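Local coordinates for protein D-alanyl-D-alanine carboxypeptidase DacD (Escherichia coli, PDB 5FSR) that removes the C-terminal D-alanine from peptidoglycan precursor peptides, as a penicillin-binding serine DD-carboxypeptidase, at residues Phe103-Leu111 against Asp129-Ala137; Thr226-Thr234 against Ile245-Arg254. All coordinates share one frame; numbering follows the deposited sequence.

Contact 1. Residues Phe103-Leu111 against Asp129-Ala137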
loop_
_atom_site.group_PDB
_atom_site.type_symbol
_atom_site.label_atom_id
_atom_site.label_comp_id
_atom_site.label_asym_id
_atom_site.label_seq_id
_atom_site.Cartn_x
_atom_site.Cartn_y
_atom_site.Cartn_z
ATOM N N PHE A 103 -18.257 4.351 17.436
ATOM C CA PHE A 103 -17.007 5.148 17.471
ATOM C C PHE A 103 -16.201 5.217 18.791
ATOM O O PHE A 103 -14.981 5.374 18.737
ATOM C CB PHE A 103 -17.260 6.593 16.984
ATOM C CG PHE A 103 -17.700 6.700 15.540
ATOM C CD1 PHE A 103 -17.010 6.070 14.549
ATOM C CD2 PHE A 103 -18.796 7.478 15.187
ATOM C CE1 PHE A 103 -17.413 6.171 13.237
ATOM C CE2 PHE A 103 -19.204 7.580 13.875
ATOM C CZ PHE A 103 -18.509 6.921 12.898
ATOM N N VAL A 104 -16.843 5.128 19.962
ATOM C CA VAL A 104 -16.148 5.519 21.219
ATOM C C VAL A 104 -14.918 4.620 21.463
ATOM O O VAL A 104 -14.987 3.387 21.321
ATOM C CB VAL A 104 -17.077 5.559 22.448
ATOM C CG1 VAL A 104 -16.259 5.599 23.733
ATOM C CG2 VAL A 104 -18.025 6.752 22.381
ATOM N N GLY A 105 -13.786 5.247 21.790
ATOM C CA GLY A 105 -12.513 4.525 21.954
ATOM C C GLY A 105 -11.645 4.581 20.716
ATOM O O GLY A 105 -10.415 4.540 20.812
ATOM N N SER A 106 -12.288 4.701 19.555
ATOM C CA SER A 106 -11.621 4.711 18.267
ATOM C C SER A 106 -11.042 6.081 17.976
ATOM O O SER A 106 -11.327 7.058 18.687
ATOM C CB SER A 106 -12.618 4.362 17.158
ATOM O OG SER A 106 -13.293 5.532 16.672
ATOM N N SER A 107 -10.247 6.133 16.907
ATOM C CA SER A 107 -9.541 7.337 16.484
ATOM C C SER A 107 -10.453 8.227 15.637
ATOM O O SER A 107 -11.220 7.733 14.799
ATOM C CB SER A 107 -8.267 6.963 15.715
ATOM O OG SER A 107 -8.569 6.150 14.591
ATOM N N LEU A 108 -10.348 9.544 15.844
ATOM C CA LEU A 108 -11.299 10.501 15.278
ATOM C C LEU A 108 -10.615 11.771 14.750
ATOM O O LEU A 108 -9.531 12.159 15.212
ATOM C CB LEU A 108 -12.340 10.856 16.339
ATOM C CG LEU A 108 -13.290 9.752 16.850
ATOM C CD1 LEU A 108 -14.035 10.246 18.073
ATOM C CD2 LEU A 108 -14.287 9.300 15.793
ATOM N N MET A 109 -11.232 12.387 13.746
ATOM C CA MET A 109 -10.911 13.749 13.337
ATOM C C MET A 109 -11.630 14.770 14.228
ATOM O O MET A 109 -11.253 15.953 14.261
ATOM C CB MET A 109 -11.368 13.931 11.890
ATOM C CG MET A 109 -10.877 15.168 11.177
ATOM S SD MET A 109 -11.432 15.098 9.474
ATOM C CE MET A 109 -10.755 16.653 8.959
ATOM N N PHE A 110 -12.694 14.309 14.899
ATOM C CA PHE A 110 -13.537 15.121 15.797
ATOM C C PHE A 110 -14.302 16.162 14.983
ATOM O O PHE A 110 -14.218 17.372 15.221
ATOM C CB PHE A 110 -12.755 15.750 16.965
ATOM C CG PHE A 110 -12.124 14.747 17.884
ATOM C CD1 PHE A 110 -12.907 13.958 18.705
ATOM C CD2 PHE A 110 -10.743 14.604 17.959
ATOM C CE1 PHE A 110 -12.333 13.027 19.573
ATOM C CE2 PHE A 110 -10.156 13.656 18.820
ATOM C CZ PHE A 110 -10.955 12.865 19.625
ATOM N N LEU A 111 -15.054 15.642 14.019
ATOM C CA LEU A 111 -15.982 16.422 13.216
ATOM C C LEU A 111 -17.296 16.573 13.980
ATOM O O LEU A 111 -17.682 15.695 14.729
ATOM C CB LEU A 111 -16.263 15.675 11.904
ATOM C CG LEU A 111 -15.132 15.396 10.944
ATOM C CD1 LEU A 111 -15.625 14.504 9.815
ATOM C CD2 LEU A 111 -14.523 16.679 10.393
ATOM N N ASP A 129 -5.058 11.131 11.000
ATOM C CA ASP A 129 -5.729 10.759 12.271
ATOM C C ASP A 129 -6.271 9.343 12.285
ATOM O O ASP A 129 -6.625 8.866 13.353
ATOM C CB ASP A 129 -6.886 11.712 12.648
ATOM C CG ASP A 129 -6.454 13.145 12.752
ATOM O OD1 ASP A 129 -5.234 13.362 12.832
ATOM O OD2 ASP A 129 -7.335 14.054 12.747
ATOM N N SER A 130 -6.394 8.709 11.123
ATOM C CA SER A 130 -7.107 7.433 10.995
ATOM C C SER A 130 -8.556 7.605 11.455
ATOM O O SER A 130 -9.064 6.798 12.215
ATOM C CB SER A 130 -6.394 6.278 11.746
ATOM O OG SER A 130 -7.065 5.037 11.473
ATOM N N GLY A 131 -9.202 8.670 10.973
ATOM C CA GLY A 131 -10.467 9.163 11.534
ATOM C C GLY A 131 -11.617 8.354 11.029
ATOM O O GLY A 131 -11.878 8.306 9.803
ATOM N N ASN A 132 -12.296 7.682 11.952
ATOM C CA ASN A 132 -13.434 6.842 11.595
ATOM C C ASN A 132 -14.644 7.680 11.173
ATOM O O ASN A 132 -15.350 7.326 10.231
ATOM C CB ASN A 132 -13.747 5.846 12.713
ATOM C CG ASN A 132 -12.646 4.818 12.879
ATOM O OD1 ASN A 132 -12.258 4.156 11.916
ATOM N ND2 ASN A 132 -12.127 4.684 14.077
ATOM N N ASP A 133 -14.859 8.788 11.870
ATOM C CA ASP A 133 -15.822 9.803 11.477
ATOM C C ASP A 133 -15.604 10.317 10.061
ATOM O O ASP A 133 -16.560 10.429 9.283
ATOM C CB ASP A 133 -15.867 10.974 12.516
ATOM C CG ASP A 133 -14.490 11.587 12.819
ATOM O OD1 ASP A 133 -13.441 11.124 12.281
ATOM O OD2 ASP A 133 -14.460 12.536 13.617
ATOM N N ALA A 134 -14.344 10.594 9.722
ATOM C CA ALA A 134 -13.980 11.057 8.379
ATOM C C ALA A 134 -14.339 10.060 7.266
ATOM O O ALA A 134 -14.720 10.453 6.164
ATOM C CB ALA A 134 -12.514 11.388 8.346
ATOM N N CYS A 135 -14.231 8.767 7.568
ATOM C CA CYS A 135 -14.579 7.688 6.623
ATOM C C CYS A 135 -16.066 7.764 6.308
ATOM O O CYS A 135 -16.480 7.738 5.156
ATOM C CB CYS A 135 -14.255 6.289 7.199
ATOM S SG CYS A 135 -12.501 5.886 7.440
ATOM N N VAL A 136 -16.864 7.858 7.357
ATOM C CA VAL A 136 -18.316 7.929 7.156
ATOM C C VAL A 136 -18.710 9.142 6.292
ATOM O O VAL A 136 -19.531 9.005 5.386
ATOM C CB VAL A 136 -19.045 7.941 8.488
ATOM C CG1 VAL A 136 -20.527 8.280 8.304
ATOM C CG2 VAL A 136 -18.848 6.585 9.171
ATOM N N ALA A 137 -18.100 10.295 6.560
ATOM C CA ALA A 137 -18.462 11.527 5.862
ATOM C C ALA A 137 -18.043 11.481 4.396
ATOM O O ALA A 137 -18.795 11.962 3.513
ATOM C CB ALA A 137 -17.873 12.735 6.554
HETATM O O HOH W 1 -17.102 13.188 15.222
#

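Contact 2. Residues Thr226-Thr234 against Ile245-Arg254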
loop_
_atom_site.group_PDB
_atom_site.type_symbol
_atom_site.label_atom_id
_atom_site.label_comp_id
_atom_site.label_asym_id
_atom_site.label_seq_id
_atom_site.Cartn_x
_atom_site.Cartn_y
_atom_site.Cartn_z
ATOM N N THR A 226 17.314 6.737 9.531
ATOM C CA THR A 226 18.200 5.906 8.734
ATOM C C THR A 226 17.635 5.474 7.361
ATOM O O THR A 226 18.322 4.749 6.633
ATOM C CB THR A 226 18.632 4.658 9.535
ATOM O OG1 THR A 226 19.898 4.201 9.043
ATOM C CG2 THR A 226 17.597 3.517 9.451
ATOM N N MET A 227 16.415 5.915 7.016
ATOM C CA MET A 227 15.751 5.613 5.722
ATOM C C MET A 227 14.825 6.780 5.303
ATOM O O MET A 227 14.648 7.750 6.063
ATOM C CB MET A 227 14.904 4.329 5.803
ATOM C CG MET A 227 15.381 3.221 6.739
ATOM S SD MET A 227 14.395 1.723 6.520
ATOM C CE MET A 227 15.082 1.082 5.002
ATOM N N ASN A 228 14.255 6.667 4.106
ATOM C CA ASN A 228 13.287 7.612 3.554
ATOM C C ASN A 228 11.959 6.876 3.477
ATOM O O ASN A 228 11.512 6.507 2.373
ATOM C CB ASN A 228 13.761 8.087 2.158
ATOM C CG ASN A 228 12.763 9.002 1.436
ATOM O OD1 ASN A 228 11.800 9.476 2.015
ATOM N ND2 ASN A 228 13.009 9.256 0.155
ATOM N N VAL A 229 11.364 6.614 4.648
ATOM C CA VAL A 229 10.064 5.930 4.755
ATOM C C VAL A 229 8.949 6.979 4.712
ATOM O O VAL A 229 8.941 7.911 5.514
ATOM C CB VAL A 229 9.929 5.078 6.041
ATOM C CG1 VAL A 229 8.532 4.480 6.165
ATOM C CG2 VAL A 229 10.949 3.960 6.076
ATOM N N ASP A 230 8.030 6.839 3.763
ATOM C CA ASP A 230 6.912 7.758 3.640
ATOM C C ASP A 230 5.621 6.921 3.793
ATOM O O ASP A 230 4.578 7.270 3.244
ATOM C CB ASP A 230 7.026 8.595 2.341
ATOM C CG ASP A 230 6.952 7.754 1.054
ATOM O OD1 ASP A 230 6.566 6.569 1.074
ATOM O OD2 ASP A 230 7.269 8.308 -0.014
ATOM N N GLY A 231 5.754 5.907 4.673
ATOM C CA GLY A 231 5.083 4.596 4.707
ATOM C C GLY A 231 3.606 4.697 4.738
ATOM O O GLY A 231 3.079 5.739 4.343
ATOM N N LEU A 232 2.907 3.620 5.128
ATOM C CA LEU A 232 1.449 3.646 5.058
ATOM C C LEU A 232 0.747 3.683 6.442
ATOM O O LEU A 232 0.201 4.697 6.803
ATOM C CB LEU A 232 0.890 2.565 4.127
ATOM C CG LEU A 232 1.041 2.854 2.614
ATOM C CD1 LEU A 232 2.321 2.238 2.024
ATOM C CD2 LEU A 232 -0.143 2.356 1.811
ATOM N N LYS A 233 0.758 2.589 7.188
ATOM C CA LYS A 233 -0.112 2.454 8.322
ATOM C C LYS A 233 0.263 1.252 9.210
ATOM O O LYS A 233 0.698 0.193 8.731
ATOM C CB LYS A 233 -1.571 2.321 7.851
ATOM C CG LYS A 233 -2.618 2.549 8.940
ATOM C CD LYS A 233 -4.008 2.915 8.371
ATOM C CE LYS A 233 -4.753 3.908 9.285
ATOM N NZ LYS A 233 -5.557 4.903 8.488
ATOM N N THR A 234 0.067 1.453 10.515
ATOM C CA THR A 234 0.270 0.452 11.535
ATOM C C THR A 234 -1.090 0.074 12.148
ATOM O O THR A 234 -2.059 0.797 12.029
ATOM C CB THR A 234 1.234 0.986 12.598
ATOM O OG1 THR A 234 0.756 2.231 13.074
ATOM C CG2 THR A 234 2.614 1.234 12.020
ATOM N N ILE A 245 2.289 -1.602 7.387
ATOM C CA ILE A 245 2.537 -1.378 5.966
ATOM C C ILE A 245 3.456 -0.151 5.870
ATOM O O ILE A 245 3.009 0.974 6.071
ATOM C CB ILE A 245 1.240 -1.232 5.161
ATOM C CG1 ILE A 245 0.368 -2.467 5.416
ATOM C CG2 ILE A 245 1.511 -1.093 3.657
ATOM C CD1 ILE A 245 -0.740 -2.723 4.447
ATOM N N ALA A 246 4.760 -0.408 5.615
ATOM C CA ALA A 246 5.734 0.617 5.324
ATOM C C ALA A 246 6.191 0.581 3.853
ATOM O O ALA A 246 6.056 -0.423 3.132
ATOM C CB ALA A 246 6.913 0.489 6.264
ATOM N N SER A 247 6.717 1.699 3.391
ATOM C CA SER A 247 7.250 1.798 2.049
ATOM C C SER A 247 8.381 2.821 2.100
ATOM O O SER A 247 8.253 3.851 2.754
ATOM C CB SER A 247 6.163 2.172 1.045
ATOM O OG SER A 247 6.708 2.522 -0.206
ATOM N N ALA A 248 9.492 2.477 1.471
ATOM C CA ALA A 248 10.735 3.239 1.575
ATOM C C ALA A 248 11.302 3.466 0.188
ATOM O O ALA A 248 11.170 2.618 -0.688
ATOM C CB ALA A 248 11.740 2.516 2.450
ATOM N N VAL A 249 11.849 4.656 -0.005
ATOM C CA VAL A 249 12.518 5.023 -1.211
ATOM C C VAL A 249 14.025 4.973 -0.925
ATOM O O VAL A 249 14.474 5.123 0.205
ATOM C CB VAL A 249 12.100 6.439 -1.690
ATOM C CG1 VAL A 249 12.972 6.910 -2.865
ATOM C CG2 VAL A 249 10.650 6.454 -2.107
ATOM N N ASP A 250 14.795 4.743 -1.960
ATOM C CA ASP A 250 16.249 4.960 -1.930
ATOM C C ASP A 250 16.617 5.193 -3.391
ATOM O O ASP A 250 16.529 4.284 -4.227
ATOM C CB ASP A 250 17.000 3.782 -1.293
ATOM C CG ASP A 250 17.173 2.580 -2.232
ATOM O OD1 ASP A 250 16.174 2.028 -2.709
ATOM O OD2 ASP A 250 18.328 2.168 -2.478
ATOM N N GLY A 251 16.950 6.437 -3.702
ATOM C CA GLY A 251 17.199 6.849 -5.077
ATOM C C GLY A 251 15.936 6.707 -5.891
ATOM O O GLY A 251 14.917 7.319 -5.563
ATOM N N GLN A 252 15.997 5.850 -6.911
ATOM C CA GLN A 252 14.967 5.748 -7.951
ATOM C C GLN A 252 14.136 4.434 -7.814
ATOM O O GLN A 252 13.631 3.871 -8.827
ATOM C CB GLN A 252 15.714 5.758 -9.288
ATOM C CG GLN A 252 14.939 6.023 -10.589
ATOM C CD GLN A 252 15.843 5.800 -11.814
ATOM O OE1 GLN A 252 17.073 5.659 -11.689
ATOM N NE2 GLN A 252 15.238 5.761 -13.002
ATOM N N ARG A 253 13.999 3.951 -6.574
ATOM C CA ARG A 253 13.465 2.616 -6.281
ATOM C C ARG A 253 12.712 2.622 -4.935
ATOM O O ARG A 253 13.141 3.247 -3.959
ATOM C CB ARG A 253 14.567 1.528 -6.240
ATOM C CG ARG A 253 14.099 0.288 -5.463
ATOM C CD ARG A 253 15.097 -0.779 -5.237
ATOM N NE ARG A 253 16.196 -0.344 -4.394
ATOM C CZ ARG A 253 16.918 -1.135 -3.606
ATOM N NH1 ARG A 253 16.639 -2.428 -3.497
ATOM N NH2 ARG A 253 17.903 -0.597 -2.890
ATOM N N ARG A 254 11.656 1.827 -4.887
ATOM C CA ARG A 254 10.754 1.799 -3.778
ATOM C C ARG A 254 10.390 0.375 -3.444
ATOM O O ARG A 254 10.087 -0.405 -4.340
ATOM C CB ARG A 254 9.477 2.622 -4.098
ATOM C CG ARG A 254 8.388 2.520 -3.030
ATOM C CD ARG A 254 7.086 3.203 -3.466
ATOM N NE ARG A 254 7.134 4.673 -3.495
ATOM C CZ ARG A 254 7.116 5.473 -2.423
ATOM N NH1 ARG A 254 7.126 4.987 -1.198
ATOM N NH2 ARG A 254 7.117 6.784 -2.584
HETATM O O HOH W 2 16.271 4.771 2.298
#

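Contact 1. Residues Phe103-Leu111 against Asp129-Ala137
Asp-129 opens the contact by setting its OD2 over the backbone of Met-109, 3.6 Å from CA. Ser-130, an active-site serine by similarity in the SxN motif of penicillin-binding proteins, whose OG is hydrogen-bonded to Lys-67 of helix 66-79, takes a hydrogen bond on its carbonyl oxygen from Ser-107 OG, above the carbonyl plane. Gly-131, the helix N-cap, packs its CA on Leu-108 CA at 4.1 Å. Asn-132 is gripped twice: its N donates almost straight to Ser-107 O (3.0 Å), and its ND2 donates in the amide plane to Ser-106 OG, fixing the amide; its CB lies 3.7 Å from Phe-103 CE1. CG of Asp-133 sits between its backbone N and carbonyl carbon (chi1 53°), bringing the carboxylate against the N-H groups of 109-111. OD1 accepts from Met-109 N (2.9 Å, 174°) through its syn lone pair and from Ala-134 N above the carboxylate plane; OD2 accepts from Leu-111 N on the anti side, but 33° out of that plane. Ala-134 CB meets Met-109 SD, and Val-136 CG2 the edge of the Phe-103 ring at CZ. Leu-122 of helix 119-127 packs against Leu-111 and Ala-137, and Trp-210 of strand 207-210 touches Met-109 and Leu-111.

Contact 2. Residues Thr226-Thr234 against Ile245-Arg254
Val-229 and Ala-248 form a non-hydrogen-bonded antiparallel pair with CA atoms 4.2 Å apart, and Lys-233 and Ile-245 form a hydrogen-bonded one, the register slipping by one residue between them. The two strands make a beta hairpin at the border of the five-stranded antiparallel sheet, and the slip is marked by a classic beta bulge in which Leu-232 and Lys-233 both face Ile-245. Ile-245 O therefore accepts two bonds, from Leu-232 N (2.8 Å) and Lys-233 N (3.0 Å), while Ile-245 N returns one to Lys-233 O. Beyond the bulge, Asp-230 N donates to Ser-247 O and Val-249 N to Asn-228 O.

The side chain of Lys-233, a substrate-binding residue by similarity in the KTG motif of this family, runs off from the hairpin and sends its amine to the probable active site. Leu-232 CB rests on Ile-245 CG2 at 3.7 Å, and its CD1 reaches on to Ser-247 CB; Leu-68 of helix 66-79 touches both Leu-232 and Ile-245. Val-229 packs through CG2 on Ala-248 CB and through CG1 on Ala-246 CB. Asn-228 runs side by side with Val-249, its ND2 3.5 Å from Val-249 CB.

Arg-254, on the neighbouring strand 253-262, bends at chi3 (-72°) and makes a two-pronged, end-on salt bridge to Asp-230, the two planes only 19° apart. NH1 meets Asp-230 OD1 at 2.8 Å and NH2 meets OD2 at 3.0 Å, each on the syn side, and Asp-230 OD1 has a further hydrogen bond with Tyr-200 OH. Val-249 CG2 covers one face of the guanidinium near its margin. Besides its bond to Asp-230 OD1, Arg-254 NH1 donates in the guanidinium plane to Ser-247 OG, at 2.7 Å.

In the fold
From the N terminus the chain passes through strands 39-44 and 50-54 and helix 66-79 before contact 1 closes a loop of 17 residues, which holds strand 116-118 and helix 119-127. Helices 146-159 and 182-193 follow, and only then does contact 2 open, closing the ten-residue connection of a hairpin, which holds the strand ends and the turn between them; the two are in series, neither nested nor crossed. Contact 1 belongs to the helical part of the domain, contact 2 to its antiparallel sheet, with centres about 26 Å apart. They meet at what is, by similarity, the active site, where Ser-130 OG is 3.3 Å from Lys-233 NZ, a weak hydrogen bond beside Lys-67.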